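Local coordinates for protein chymotrypsin-like serine protease (Equine arteritis virus, PDB 1MBM) that acts as a chymotrypsin-like serine endopeptidase of an arterivirus, probably cleaving the viral polyprotein, using the two-barrel fold of PA-clan proteases, at residues Lys1-Val6 and Ser88-Thr93; Thr16-Thr21 and Gly115-Gln120. All coordinates share one frame; numbering follows the deposited sequence.

Interaction 1 of 2, residues Lys1-Val6 and Ser88-Thr93; sequences KARGNV and SWCTAT
Val-6 and Cys-90 mark the dense part of this contact, where the N-terminal segment 1-6 meets the end of strand 88-91. Val-6 has CG1 anti to its backbone N (chi1 171°), which sends both methyls across the gap: CG2 lies 3.8 Å from Cys-90 CB, and CG1 stands 3.6 Å from Cys-90 O while also reaching Ala-92 CA. Ala-2 adds a second apolar point, its CB set against two consecutive carbonyls, 3.4 Å from Thr-91 O and equally near Ala-92 O. Beside these contacts, on the Arg-3 side, water 1 joins the backbones, accepting from Arg-3 N at 2.8 Å and donating to Thr-91 O at 2.8 Å. A type I turn from Arg-3 to Val-6, closed by Val-6 N to Arg-3 O, folds the chain so that Ala-2 and Val-6 both direct their CB toward 88-93.

Arg-3, extended from CG to NE, forms a well-packed flank over Cys-90. SG sits over one face of the guanidinium, offset toward its rim and 3.6 Å from NE, which is held by a salt bridge to Asp-95. The packing thins toward Ser-88, whose OG is 4.1 Å from Arg-3 NH2. The loose, solvent side belongs to Lys-1 and Thr-93: Lys-1 N approaches Thr-93 O only to 4.1 Å, and the CB of Lys-1 points away from 88-93. Nearby, Thr-91 OG1, also hydrogen-bonded to Gly-94 O, accepts from Thr-93 N in an ST turn, 155° at the hydrogen.

The contact is a junction between the two barrels of the chymotrypsin-like fold: segment 1-6 leads into strand 6-10 of the first, with Val-6 touching strand 14-22, whereas 88-91 is paired in the other sheet between strands 94-100 and 117-120.

Interaction 2 of 2, residues Thr16-Thr21 and Gly115-Gln120; sequences TGSVWT and GSAVVQ
Strands 16-21 and 117-120 pass with axes 8.2 Å apart at their closest approach and 54° between their directions, too open for sheet pairing, and the backbones come closest at Thr-16 and Gly-115. There Gly-115 CA makes a CA-H...O contact of 3.3 Å to Thr-16 O; a CB on Gly-115 would clash with that oxygen. Thr-16 CB and CG2 pack on Ser-116 OG, while each hydroxyl bonds elsewhere, Thr-16 OG1 to Gly-112 O and Ser-116 OG to Asp-113 O.

Ser-18 OG occupies the crowded position between its backbone N and carbonyl carbon (chi1 62°). It accepts from Trp-20 NE1 at 2.7 Å, nearly in the indole plane, and donates to water 3, which in turn donates to Gly-115 O at 2.7 Å. Water 2 accepts from Ala-117 N and gives a weak bond to Gly-17 O. The indole, its rotation limited by the NE1 bond, has Ala-117 CB at its edge, 4.0 Å from CZ2, and CH2 near Val-119 CG1.

This buried interface joins the two chymotrypsin-like barrels just after Ser-114, the likely nucleophile, with strand 25-31 behind Ser-18 and strand 123-132 touching Trp-20 and Val-119.

From the N terminus the chain supplies 1-6, the lead-in to the first barrel, and 16-21, a strand of it, before 88-93 and 115-120, which carry neighbouring strands of the second sheet. Interaction 1 closes a loop of 81 residues and interaction 2 one of 93; since their segments alternate, the loops cross and neither nests inside the other. Their centres are 8 Å apart and two probable backbone hydrogen bonds connect them: Asn-5 O lies 2.8 Å from Val-19 N, and Ser-88 O lies 2.8 Å from Val-119 N. Both contacts thus tie the N-terminal part of the first barrel to adjacent strands 85-91 and 117-120 of the second.

Interaction 1 of 2, residues Lys1-Val6 and Ser88-Thr93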
ATOM      1  N   LYS A   1      10.474  12.700  -0.849  1.00 27.03           N
ATOM      2  CA  LYS A   1       9.353  13.490  -1.444  1.00 25.14           C
ATOM      3  C   LYS A   1       8.228  12.569  -1.935  1.00 20.09           C
ATOM      4  O   LYS A   1       8.459  11.643  -2.718  1.00 19.47           O
ATOM      5  CB  LYS A   1       9.876  14.416  -2.555  1.00 26.63           C
ATOM      6  CG  LYS A   1       8.802  15.086  -3.400  1.00 31.35           C
ATOM      7  CD  LYS A   1       8.787  14.540  -4.823  1.00 31.53           C
ATOM      8  CE  LYS A   1       9.595  15.428  -5.761  1.00 34.32           C
ATOM      9  NZ  LYS A   1       8.941  16.757  -5.959  1.00 34.77           N
ATOM     10  N   ALA A   2       7.015  12.827  -1.458  1.00 15.50           N
ATOM     11  CA  ALA A   2       5.852  12.017  -1.814  1.00 14.56           C
ATOM     12  C   ALA A   2       5.354  12.257  -3.233  1.00 12.12           C
ATOM     13  O   ALA A   2       5.680  13.257  -3.855  1.00  9.37           O
ATOM     14  CB  ALA A   2       4.722  12.264  -0.828  1.00 15.73           C
ATOM     15  N   ARG A   3       4.562  11.324  -3.750  1.00 12.53           N
ATOM     16  CA  ARG A   3       3.944  11.515  -5.056  1.00 10.64           C
ATOM     17  C   ARG A   3       2.953  12.676  -4.943  1.00  9.88           C
ATOM     18  O   ARG A   3       2.437  12.962  -3.855  1.00  4.66           O
ATOM     19  CB  ARG A   3       3.213  10.263  -5.509  1.00 10.80           C
ATOM     20  CG  ARG A   3       4.092   9.144  -5.987  1.00 10.52           C
ATOM     21  CD  ARG A   3       3.291   7.883  -6.298  1.00 10.78           C
ATOM     22  NE  ARG A   3       4.150   6.774  -6.673  1.00 11.32           N
ATOM     23  CZ  ARG A   3       3.854   5.893  -7.612  1.00  9.32           C
ATOM     24  NH1 ARG A   3       2.713   5.994  -8.278  1.00  9.58           N
ATOM     25  NH2 ARG A   3       4.701   4.922  -7.895  1.00 10.56           N
ATOM     26  N   GLY A   4       2.701  13.331  -6.072  1.00  8.63           N
ATOM     27  CA  GLY A   4       1.858  14.511  -6.147  1.00  7.51           C
ATOM     28  C   GLY A   4       0.423  14.347  -5.698  1.00  8.62           C
ATOM     29  O   GLY A   4      -0.213  15.323  -5.274  1.00  6.42           O
ATOM     30  N   ASN A   5      -0.083  13.118  -5.767  1.00  5.92           N
ATOM     31  CA  ASN A   5      -1.460  12.837  -5.373  1.00  6.71           C
ATOM     32  C   ASN A   5      -1.605  12.209  -3.974  1.00  7.34           C
ATOM     33  O   ASN A   5      -2.655  11.665  -3.629  1.00  7.73           O
ATOM     34  CB  ASN A   5      -2.127  11.953  -6.426  1.00  6.62           C
ATOM     35  CG  ASN A   5      -1.618  10.515  -6.389  1.00 11.69           C
ATOM     36  OD1 ASN A   5      -0.426  10.269  -6.191  1.00  8.83           O
ATOM     37  ND2 ASN A   5      -2.525   9.561  -6.567  1.00  7.11           N
ATOM     38  N   VAL A   6      -0.564  12.317  -3.159  1.00  8.24           N
ATOM     39  CA  VAL A   6      -0.595  11.735  -1.827  1.00  9.96           C
ATOM     40  C   VAL A   6      -0.834  12.800  -0.761  1.00 10.66           C
ATOM     41  O   VAL A   6      -0.191  13.843  -0.764  1.00  9.52           O
ATOM     42  CB  VAL A   6       0.701  10.951  -1.538  1.00 11.44           C
ATOM     43  CG1 VAL A   6       0.777  10.514  -0.063  1.00 12.77           C
ATOM     44  CG2 VAL A   6       0.789   9.750  -2.468  1.00  6.25           C
ATOM     45  N   SER A  88       4.763  -0.374  -4.757  1.00  7.96           N
ATOM     46  CA  SER A  88       5.137   0.863  -4.104  1.00  9.31           C
ATOM     47  C   SER A  88       4.059   1.254  -3.114  1.00  9.49           C
ATOM     48  O   SER A  88       2.880   1.321  -3.469  1.00  9.49           O
ATOM     49  CB  SER A  88       5.322   1.992  -5.133  1.00 12.35           C
ATOM     50  OG  SER A  88       6.440   1.773  -5.987  1.00 11.21           O
ATOM     51  N   TRP A  89       4.478   1.466  -1.869  1.00  7.34           N
ATOM     52  CA  TRP A  89       3.633   1.998  -0.815  1.00  8.72           C
ATOM     53  C   TRP A  89       3.831   3.504  -0.914  1.00  6.95           C
ATOM     54  O   TRP A  89       4.919   4.001  -0.645  1.00  5.24           O
ATOM     55  CB  TRP A  89       4.120   1.519   0.564  1.00  8.52           C
ATOM     56  CG  TRP A  89       3.510   0.218   1.036  1.00  8.85           C
ATOM     57  CD1 TRP A  89       2.654   0.050   2.089  1.00  8.89           C
ATOM     58  CD2 TRP A  89       3.737  -1.089   0.500  1.00  5.34           C
ATOM     59  NE1 TRP A  89       2.315  -1.277   2.224  1.00  7.77           N
ATOM     60  CE2 TRP A  89       2.963  -2.000   1.261  1.00 10.16           C
ATOM     61  CE3 TRP A  89       4.495  -1.588  -0.567  1.00  5.27           C
ATOM     62  CZ2 TRP A  89       2.946  -3.369   1.007  1.00  7.63           C
ATOM     63  CZ3 TRP A  89       4.468  -2.953  -0.825  1.00  4.82           C
ATOM     64  CH2 TRP A  89       3.696  -3.827  -0.042  1.00  9.91           C
ATOM     65  N   CYS A  90       2.788   4.223  -1.313  1.00  8.46           N
ATOM     66  CA  CYS A  90       2.897   5.659  -1.565  1.00  7.73           C
ATOM     67  C   CYS A  90       2.651   6.477  -0.308  1.00 10.05           C
ATOM     68  O   CYS A  90       1.563   7.021  -0.120  1.00  9.11           O
ATOM     69  CB  CYS A  90       1.927   6.078  -2.675  1.00  8.09           C
ATOM     70  SG  CYS A  90       2.107   5.106  -4.202  1.00  9.04           S
ATOM     71  N   THR A  91       3.664   6.566   0.548  1.00  5.72           N
ATOM     72  CA  THR A  91       3.496   7.295   1.801  1.00  7.06           C
ATOM     73  C   THR A  91       3.664   8.793   1.606  1.00  5.88           C
ATOM     74  O   THR A  91       4.099   9.262   0.549  1.00  2.81           O
ATOM     75  CB  THR A  91       4.483   6.794   2.881  1.00  7.46           C
ATOM     76  OG1 THR A  91       5.771   7.401   2.696  1.00  7.88           O
ATOM     77  CG2 THR A  91       4.749   5.311   2.723  1.00  6.62           C
ATOM     78  N   ALA A  92       3.336   9.547   2.644  1.00 11.39           N
ATOM     79  CA  ALA A  92       3.482  10.997   2.595  1.00 12.34           C
ATOM     80  C   ALA A  92       4.943  11.465   2.621  1.00 13.29           C
ATOM     81  O   ALA A  92       5.214  12.654   2.469  1.00 14.31           O
ATOM     82  CB  ALA A  92       2.707  11.623   3.707  1.00 13.22           C
ATOM     83  N   THR A  93       5.886  10.544   2.809  1.00 11.96           N
ATOM     84  CA  THR A  93       7.299  10.918   2.799  1.00 12.50           C
ATOM     85  C   THR A  93       8.066  10.144   1.747  1.00 14.07           C
ATOM     86  O   THR A  93       9.254   9.883   1.905  1.00 13.29           O
ATOM     87  CB  THR A  93       7.963  10.711   4.173  1.00 14.49           C
ATOM     88  OG1 THR A  93       7.520   9.474   4.737  1.00 12.33           O
ATOM     89  CG2 THR A  93       7.482  11.761   5.179  1.00 14.73           C
TER
HETATM   90  O   HOH W   1       4.506   9.009  -2.177  1.00 20.46           O

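Interaction 2 of 2, residues Thr16-Thr21 and Gly115-Gln120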
ATOM      1  N   THR A  16      -2.664   8.232   5.923  1.00  6.53           N
ATOM      2  CA  THR A  16      -2.270   8.703   4.614  1.00  9.02           C
ATOM      3  C   THR A  16      -3.388   8.446   3.625  1.00  9.93           C
ATOM      4  O   THR A  16      -4.146   7.497   3.775  1.00 11.27           O
ATOM      5  CB  THR A  16      -1.023   7.915   4.161  1.00  9.46           C
ATOM      6  OG1 THR A  16       0.022   8.087   5.120  1.00  8.14           O
ATOM      7  CG2 THR A  16      -0.428   8.495   2.873  1.00 13.97           C
ATOM      8  N   GLY A  17      -3.487   9.293   2.605  1.00  9.77           N
ATOM      9  CA  GLY A  17      -4.467   9.090   1.558  1.00  8.57           C
ATOM     10  C   GLY A  17      -3.908   9.345   0.178  1.00  8.11           C
ATOM     11  O   GLY A  17      -2.780   9.810   0.025  1.00  7.66           O
ATOM     12  N   SER A  18      -4.698   9.020  -0.839  1.00  7.29           N
ATOM     13  CA  SER A  18      -4.305   9.283  -2.210  1.00  8.30           C
ATOM     14  C   SER A  18      -5.512   9.795  -2.989  1.00  7.59           C
ATOM     15  O   SER A  18      -6.647   9.463  -2.669  1.00  6.47           O
ATOM     16  CB  SER A  18      -3.658   8.062  -2.865  1.00  7.63           C
ATOM     17  OG  SER A  18      -4.545   6.972  -2.938  1.00  6.51           O
ATOM     18  N   VAL A  19      -5.256  10.626  -3.991  1.00  7.10           N
ATOM     19  CA  VAL A  19      -6.314  11.272  -4.766  1.00  7.13           C
ATOM     20  C   VAL A  19      -6.225  10.901  -6.247  1.00  7.31           C
ATOM     21  O   VAL A  19      -5.149  10.881  -6.816  1.00  5.83           O
ATOM     22  CB  VAL A  19      -6.242  12.809  -4.610  1.00  6.79           C
ATOM     23  CG1 VAL A  19      -7.421  13.465  -5.276  1.00  5.41           C
ATOM     24  CG2 VAL A  19      -6.217  13.182  -3.125  1.00  7.41           C
ATOM     25  N   TRP A  20      -7.365  10.617  -6.862  1.00  6.55           N
ATOM     26  CA  TRP A  20      -7.390  10.102  -8.225  1.00  8.01           C
ATOM     27  C   TRP A  20      -8.574  10.603  -9.024  1.00  8.09           C
ATOM     28  O   TRP A  20      -9.513  11.167  -8.471  1.00  6.10           O
ATOM     29  CB  TRP A  20      -7.467   8.571  -8.205  1.00  9.20           C
ATOM     30  CG  TRP A  20      -6.525   7.916  -7.253  1.00  9.47           C
ATOM     31  CD1 TRP A  20      -6.690   7.764  -5.900  1.00  8.82           C
ATOM     32  CD2 TRP A  20      -5.267   7.313  -7.573  1.00 11.37           C
ATOM     33  NE1 TRP A  20      -5.607   7.111  -5.365  1.00  6.09           N
ATOM     34  CE2 TRP A  20      -4.717   6.825  -6.371  1.00  9.10           C
ATOM     35  CE3 TRP A  20      -4.541   7.146  -8.757  1.00 10.01           C
ATOM     36  CZ2 TRP A  20      -3.480   6.186  -6.320  1.00  9.18           C
ATOM     37  CZ3 TRP A  20      -3.307   6.506  -8.704  1.00 10.85           C
ATOM     38  CH2 TRP A  20      -2.792   6.037  -7.493  1.00 11.94           C
ATOM     39  N   THR A  21      -8.530  10.366 -10.336  1.00  7.17           N
ATOM     40  CA  THR A  21      -9.640  10.701 -11.216  1.00  8.88           C
ATOM     41  C   THR A  21     -10.310   9.412 -11.697  1.00  9.17           C
ATOM     42  O   THR A  21      -9.627   8.437 -12.003  1.00  7.46           O
ATOM     43  CB  THR A  21      -9.132  11.522 -12.432  1.00 11.64           C
ATOM     44  OG1 THR A  21      -8.693  12.813 -11.986  1.00 15.85           O
ATOM     45  CG2 THR A  21     -10.273  11.848 -13.390  1.00 10.87           C
ATOM     46  N   GLY A 115      -3.273   3.540   5.264  1.00  9.73           N
ATOM     47  CA  GLY A 115      -4.048   4.189   4.230  1.00  9.97           C
ATOM     48  C   GLY A 115      -3.307   4.492   2.939  1.00  8.41           C
ATOM     49  O   GLY A 115      -3.956   4.811   1.940  1.00  6.14           O
ATOM     50  N   SER A 116      -1.971   4.434   2.958  1.00  6.28           N
ATOM     51  CA  SER A 116      -1.176   4.670   1.749  1.00  9.32           C
ATOM     52  C   SER A 116      -1.630   3.739   0.634  1.00  7.99           C
ATOM     53  O   SER A 116      -1.892   2.560   0.867  1.00  9.28           O
ATOM     54  CB  SER A 116       0.331   4.430   1.981  1.00  8.50           C
ATOM     55  OG  SER A 116       0.855   5.224   3.051  1.00  4.12           O
ATOM     56  N   ALA A 117      -1.724   4.264  -0.578  1.00  8.35           N
ATOM     57  CA  ALA A 117      -2.086   3.422  -1.710  1.00  9.84           C
ATOM     58  C   ALA A 117      -0.911   2.497  -1.930  1.00  8.64           C
ATOM     59  O   ALA A 117       0.242   2.903  -1.764  1.00  7.63           O
ATOM     60  CB  ALA A 117      -2.325   4.263  -2.958  1.00  9.48           C
ATOM     61  N   VAL A 118      -1.204   1.242  -2.237  1.00  6.34           N
ATOM     62  CA  VAL A 118      -0.166   0.299  -2.598  1.00  8.23           C
ATOM     63  C   VAL A 118      -0.357   0.083  -4.097  1.00 10.28           C
ATOM     64  O   VAL A 118      -1.418  -0.353  -4.536  1.00 11.67           O
ATOM     65  CB  VAL A 118      -0.285  -1.015  -1.806  1.00  8.12           C
ATOM     66  CG1 VAL A 118       0.815  -1.963  -2.185  1.00  6.39           C
ATOM     67  CG2 VAL A 118      -0.236  -0.746  -0.317  1.00  8.71           C
ATOM     68  N   VAL A 119       0.645   0.428  -4.896  1.00  7.16           N
ATOM     69  CA  VAL A 119       0.457   0.369  -6.342  1.00  9.21           C
ATOM     70  C   VAL A 119       1.481  -0.496  -7.061  1.00  8.15           C
ATOM     71  O   VAL A 119       2.606  -0.660  -6.599  1.00  7.84           O
ATOM     72  CB  VAL A 119       0.439   1.798  -7.011  1.00  9.93           C
ATOM     73  CG1 VAL A 119      -0.514   2.760  -6.269  1.00 11.66           C
ATOM     74  CG2 VAL A 119       1.825   2.393  -7.087  1.00 19.50           C
ATOM     75  N   GLN A 120       1.059  -1.043  -8.192  1.00  7.62           N
ATOM     76  CA  GLN A 120       1.912  -1.820  -9.077  1.00  9.84           C
ATOM     77  C   GLN A 120       1.651  -1.239 -10.463  1.00 10.26           C
ATOM     78  O   GLN A 120       0.523  -1.269 -10.949  1.00  9.75           O
ATOM     79  CB  GLN A 120       1.554  -3.314  -9.021  1.00 10.66           C
ATOM     80  CG  GLN A 120       1.999  -3.989  -7.727  1.00 14.47           C
ATOM     81  CD  GLN A 120       1.808  -5.501  -7.718  1.00 15.90           C
ATOM     82  OE1 GLN A 120       0.718  -5.997  -7.993  1.00 12.24           O
ATOM     83  NE2 GLN A 120       2.867  -6.230  -7.373  1.00  8.49           N
TER
HETATM   84  O   HOH W   2      -1.166   7.166  -0.607  1.00  9.78           O
HETATM   85  O   HOH W   3      -4.560   5.771  -0.473  1.00 11.83           O